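Local coordinates for carbonic anhydrase (Porphyridium purpureum, PDB 1DDZ), which catalyses the reversible hydration of carbon dioxide to hydrogencarbonate as a zinc-dependent beta-class carbonic anhydrase, at the interface of chains A and B. Numbering follows the deposited sequence. Chains: chain A/B, Carbonic anhydrase.

Contact 1: the interface of chains A and B. Residues chain A 9-10, 14, 488; chain B 394, 410, 413, 417.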
loop_
_atom_site.group_PDB
_atom_site.type_symbol
_atom_site.label_atom_id
_atom_site.label_comp_id
_atom_site.label_asym_id
_atom_site.label_seq_id
_atom_site.Cartn_x
_atom_site.Cartn_y
_atom_site.Cartn_z
ATOM N N VAL A 9 -24.173 -13.562 17.179
ATOM C CA VAL A 9 -24.474 -13.296 15.741
ATOM C C VAL A 9 -23.176 -13.304 14.905
ATOM O O VAL A 9 -22.743 -12.288 14.364
ATOM C CB VAL A 9 -25.268 -11.954 15.594
ATOM C CG1 VAL A 9 -24.475 -10.780 16.177
ATOM C CG2 VAL A 9 -25.675 -11.711 14.129
ATOM N N MET A 10 -22.558 -14.473 14.820
ATOM C CA MET A 10 -21.317 -14.633 14.081
ATOM C C MET A 10 -21.694 -15.165 12.727
ATOM O O MET A 10 -22.748 -15.766 12.592
ATOM C CB MET A 10 -20.426 -15.656 14.783
ATOM C CG MET A 10 -20.043 -15.282 16.198
ATOM S SD MET A 10 -18.989 -16.539 16.903
ATOM C CE MET A 10 -20.175 -17.852 17.194
ATOM N N GLU A 14 -16.927 -17.107 10.617
ATOM C CA GLU A 14 -16.508 -16.924 12.009
ATOM C C GLU A 14 -16.658 -18.208 12.829
ATOM O O GLU A 14 -15.739 -18.607 13.543
ATOM C CB GLU A 14 -17.295 -15.769 12.654
ATOM C CG GLU A 14 -16.556 -14.413 12.611
ATOM C CD GLU A 14 -17.460 -13.182 12.417
ATOM O OE1 GLU A 14 -16.908 -12.123 12.024
ATOM O OE2 GLU A 14 -18.692 -13.258 12.655
ATOM N N ILE A 488 -22.864 -11.206 7.984
ATOM C CA ILE A 488 -23.488 -11.065 9.294
ATOM C C ILE A 488 -24.862 -10.421 9.107
ATOM O O ILE A 488 -25.873 -10.946 9.590
ATOM C CB ILE A 488 -22.639 -10.201 10.270
ATOM C CG1 ILE A 488 -22.364 -8.807 9.686
ATOM C CG2 ILE A 488 -21.357 -10.934 10.609
ATOM C CD1 ILE A 488 -21.658 -7.838 10.601
ATOM N N LEU B 394 -20.379 -3.392 7.967
ATOM C CA LEU B 394 -21.257 -4.470 8.421
ATOM C C LEU B 394 -22.168 -5.005 7.307
ATOM O O LEU B 394 -22.873 -5.982 7.511
ATOM C CB LEU B 394 -22.119 -3.977 9.595
ATOM C CG LEU B 394 -21.365 -3.173 10.659
ATOM C CD1 LEU B 394 -22.308 -2.572 11.682
ATOM C CD2 LEU B 394 -20.337 -4.041 11.327
ATOM N N ARG B 410 -14.365 -5.049 10.684
ATOM C CA ARG B 410 -14.973 -6.332 10.982
ATOM C C ARG B 410 -14.162 -7.046 12.065
ATOM O O ARG B 410 -14.733 -7.651 12.962
ATOM C CB ARG B 410 -15.064 -7.187 9.723
ATOM C CG ARG B 410 -16.349 -6.992 8.946
ATOM C CD ARG B 410 -17.548 -7.468 9.759
ATOM N NE ARG B 410 -18.444 -8.204 8.886
ATOM C CZ ARG B 410 -18.626 -9.516 8.911
ATOM N NH1 ARG B 410 -18.010 -10.288 9.801
ATOM N NH2 ARG B 410 -19.319 -10.072 7.936
ATOM N N ARG B 413 -15.188 -5.701 15.328
ATOM C CA ARG B 413 -16.468 -6.235 15.744
ATOM C C ARG B 413 -16.272 -7.605 16.374
ATOM O O ARG B 413 -16.657 -7.834 17.516
ATOM C CB ARG B 413 -17.392 -6.388 14.547
ATOM C CG ARG B 413 -18.836 -6.500 14.961
ATOM C CD ARG B 413 -19.733 -6.877 13.832
ATOM N NE ARG B 413 -19.665 -8.305 13.666
ATOM C CZ ARG B 413 -20.684 -9.128 13.840
ATOM N NH1 ARG B 413 -21.884 -8.666 14.186
ATOM N NH2 ARG B 413 -20.476 -10.429 13.712
ATOM N N GLN B 417 -17.168 -8.737 20.661
ATOM C CA GLN B 417 -18.533 -9.221 20.797
ATOM C C GLN B 417 -18.989 -9.249 22.267
ATOM O O GLN B 417 -20.178 -9.172 22.540
ATOM C CB GLN B 417 -18.650 -10.618 20.196
ATOM C CG GLN B 417 -18.611 -10.648 18.688
ATOM C CD GLN B 417 -19.889 -10.125 18.078
ATOM O OE1 GLN B 417 -20.476 -9.159 18.560
ATOM N NE2 GLN B 417 -20.348 -10.779 17.040
HETATM O O HOH W 1 -17.330 -9.315 12.416
HETATM O O HOH W 2 -22.799 -8.807 6.563
#
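Helix 407-414 of chain B meets both modelled ends of chain A here: the N-terminal stretch A:Val9 to A:Glu14 and the C-terminal segment at A:Ile488. B:Arg413 leads the contact. Its terminal nitrogen NH2 gives a hydrogen bond to the backbone carbonyl O of A:Val9, 3.0 Å long and nearly straight at 172°. The acceptor lies in the plane of the guanidinium. The carboxylate OE2 of A:Glu14 meets the same NH2 of B:Arg413, also in the guanidinium plane but from the side nearer NE, in a 3.5 Å salt bridge. The two flat groups are nearly parallel.

The other carboxylate oxygen, OE1 of A:Glu14, faces B:Arg410. It forms a salt bridge with NH1 at 3.1 Å, but the N-H does not point at it, and these planes are turned 64° apart. Water 1 fills in. It bonds to OE1 of A:Glu14, to NE of B:Arg413, and to both NH1 and the backbone O of B:Arg410. One carboxylate thus links both arginines, by charge and through water.

A:Ile488 packs into the angle between the two guanidinium groups. With CG1 set between the backbone N and the carbonyl carbon (chi1 57°), CD1 is carried over B:Arg413 while CG2 turns to B:Arg410. The CG2 methyl of A:Ile488 lies over one face of B:Arg410, towards the rim, 3.5 Å from CZ. Its CD1 methyl lies over a face of B:Arg413, 3.6 Å from CZ, also towards the rim. NE2 of B:Gln417 lies over the rim of the opposite face, so the guanidinium sits between an amide and a methyl, which probably limits its rotation. CD1 also reaches CB of B:Leu394. Water 2 joins the backbone N of A:Ile488 to the backbone O of B:Leu394.

The patch fastens both modelled ends of one chain to a helix of the other. It probably helps to hold the two-chain assembly together.

Contact 2: the interface of chains A and B. Residues chain A 138, 142-145, 373; chain B 247-248.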
loop_
_atom_site.group_PDB
_atom_site.type_symbol
_atom_site.label_atom_id
_atom_site.label_comp_id
_atom_site.label_asym_id
_atom_site.label_seq_id
_atom_site.Cartn_x
_atom_site.Cartn_y
_atom_site.Cartn_z
ATOM N N ALA A 138 -0.975 -8.848 -19.478
ATOM C CA ALA A 138 -2.303 -8.366 -19.130
ATOM C C ALA A 138 -2.345 -6.850 -19.200
ATOM O O ALA A 138 -3.338 -6.282 -19.638
ATOM C CB ALA A 138 -2.679 -8.835 -17.737
ATOM N N ASP A 142 -5.330 -6.538 -21.993
ATOM C CA ASP A 142 -6.604 -6.818 -21.332
ATOM C C ASP A 142 -6.996 -5.600 -20.554
ATOM O O ASP A 142 -6.128 -4.902 -20.055
ATOM C CB ASP A 142 -6.474 -7.998 -20.358
ATOM C CG ASP A 142 -5.964 -9.253 -21.028
ATOM O OD1 ASP A 142 -6.782 -9.992 -21.636
ATOM O OD2 ASP A 142 -4.735 -9.487 -20.959
ATOM N N SER A 143 -8.291 -5.329 -20.462
ATOM C CA SER A 143 -8.744 -4.175 -19.707
ATOM C C SER A 143 -9.941 -4.544 -18.835
ATOM O O SER A 143 -10.384 -5.699 -18.848
ATOM C CB SER A 143 -9.062 -3.001 -20.635
ATOM O OG SER A 143 -10.062 -3.361 -21.569
ATOM N N ARG A 144 -10.412 -3.597 -18.031
ATOM C CA ARG A 144 -11.551 -3.836 -17.158
ATOM C C ARG A 144 -11.265 -5.034 -16.232
ATOM O O ARG A 144 -12.131 -5.882 -16.029
ATOM C CB ARG A 144 -12.793 -4.122 -18.016
ATOM C CG ARG A 144 -13.262 -2.945 -18.877
ATOM C CD ARG A 144 -14.361 -3.344 -19.868
ATOM N NE ARG A 144 -13.814 -4.083 -21.010
ATOM C CZ ARG A 144 -14.364 -5.173 -21.549
ATOM N NH1 ARG A 144 -15.494 -5.671 -21.055
ATOM N NH2 ARG A 144 -13.778 -5.779 -22.581
ATOM N N LEU A 145 -10.033 -5.143 -15.740
ATOM C CA LEU A 145 -9.664 -6.262 -14.875
ATOM C C LEU A 145 -9.996 -6.071 -13.388
ATOM O O LEU A 145 -9.804 -6.991 -12.597
ATOM C CB LEU A 145 -8.184 -6.608 -15.045
ATOM C CG LEU A 145 -7.719 -7.119 -16.418
ATOM C CD1 LEU A 145 -6.257 -7.468 -16.347
ATOM C CD2 LEU A 145 -8.493 -8.336 -16.845
ATOM N N TYR A 373 -8.966 -15.025 -12.374
ATOM C CA TYR A 373 -8.499 -15.234 -13.740
ATOM C C TYR A 373 -7.908 -16.602 -14.054
ATOM O O TYR A 373 -8.288 -17.221 -15.039
ATOM C CB TYR A 373 -7.572 -14.080 -14.136
ATOM C CG TYR A 373 -8.305 -12.755 -14.024
ATOM C CD1 TYR A 373 -7.768 -11.676 -13.330
ATOM C CD2 TYR A 373 -9.583 -12.610 -14.563
ATOM C CE1 TYR A 373 -8.501 -10.478 -13.180
ATOM C CE2 TYR A 373 -10.318 -11.425 -14.420
ATOM C CZ TYR A 373 -9.785 -10.358 -13.736
ATOM O OH TYR A 373 -10.498 -9.149 -13.710
ATOM N N LEU B 247 -8.121 -12.986 -21.032
ATOM C CA LEU B 247 -7.861 -13.244 -19.620
ATOM C C LEU B 247 -9.104 -13.394 -18.753
ATOM O O LEU B 247 -9.154 -14.284 -17.901
ATOM C CB LEU B 247 -6.942 -12.166 -19.044
ATOM C CG LEU B 247 -6.506 -12.361 -17.597
ATOM C CD1 LEU B 247 -5.686 -13.630 -17.476
ATOM C CD2 LEU B 247 -5.715 -11.165 -17.140
ATOM N N LYS B 248 -10.094 -12.533 -18.957
ATOM C CA LYS B 248 -11.325 -12.601 -18.184
ATOM C C LYS B 248 -12.090 -13.899 -18.486
ATOM O O LYS B 248 -12.775 -14.443 -17.615
ATOM C CB LYS B 248 -12.188 -11.357 -18.440
ATOM C CG LYS B 248 -11.476 -10.050 -18.081
ATOM C CD LYS B 248 -12.370 -8.827 -18.206
ATOM C CE LYS B 248 -13.552 -8.944 -17.274
ATOM N NZ LYS B 248 -13.981 -7.626 -16.762
HETATM O O HOH W 3 -9.203 -10.390 -20.488
#
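B:Leu247 sets its CG opposite the backbone N (chi1 -176°), and this, with the turn at chi2, directs CD2 to A:Leu145 and A:Ala138 and CD1 to A:Tyr373. B:Lys248 places CG opposite its carbonyl carbon (chi1 -59°) and then bends at chi3 and chi4, which brings NZ to the loop after helix 134-141.

CD2 of B:Leu247 packs on CD1 of A:Leu145 at 3.8 Å and on CB of A:Ala138. CD1 meets CB of A:Tyr373 at 3.9 Å, and the leucine and tyrosine side chains cross at about a right angle. The backbone N of B:Leu247 makes a weak hydrogen bond to OD1 of A:Asp142. Water 3 adds a second link: it lies 2.7 Å from that same OD1 and 2.8 Å from the backbone N of B:Lys248. OD1 thus reaches two successive amides, one weakly and directly, the other through water.

B:Lys248 runs beside the ring of A:Tyr373, and the two side chains point the same way. Its CG touches CD2 of A:Leu145 at 3.7 Å. The amine NZ gives a hydrogen bond to the backbone O of A:Arg144, 2.6 Å long, with the donor tilted 19° from the carbonyl plane. A:Arg144 is poorly ordered, so the fine geometry of this bond is approximate. Within chain A, the hydroxyl OH of A:Tyr373 bonds to the backbone O of A:Leu145 at 2.5 Å, from above the carbonyl plane. This ties the loop to helix 361-373.

The contact seats a loop of chain B between the loop after helix 134-141, with A:Ala138 of that helix, and A:Tyr373 at the end of helix 361-373. It probably helps to hold the two chains of the deposited assembly together.

Contact 1 and contact 2 lie about 33 Å apart, measured between the centres of their C-alpha atoms, and they share no residue. Contact 1 sets both modelled ends of chain A against helices 407-414 and 417-420 and the loop residue B:Leu394. Contact 2 sets a loop of chain B against helices 134-141 and 361-373 of chain A and the loop after the first. The interface is two-fold symmetric, so each chain lends its modelled ends and the 247-248 loop to its partner and receives the same in return. Such widely spaced, reciprocal fastenings suggest a firmly joined pair.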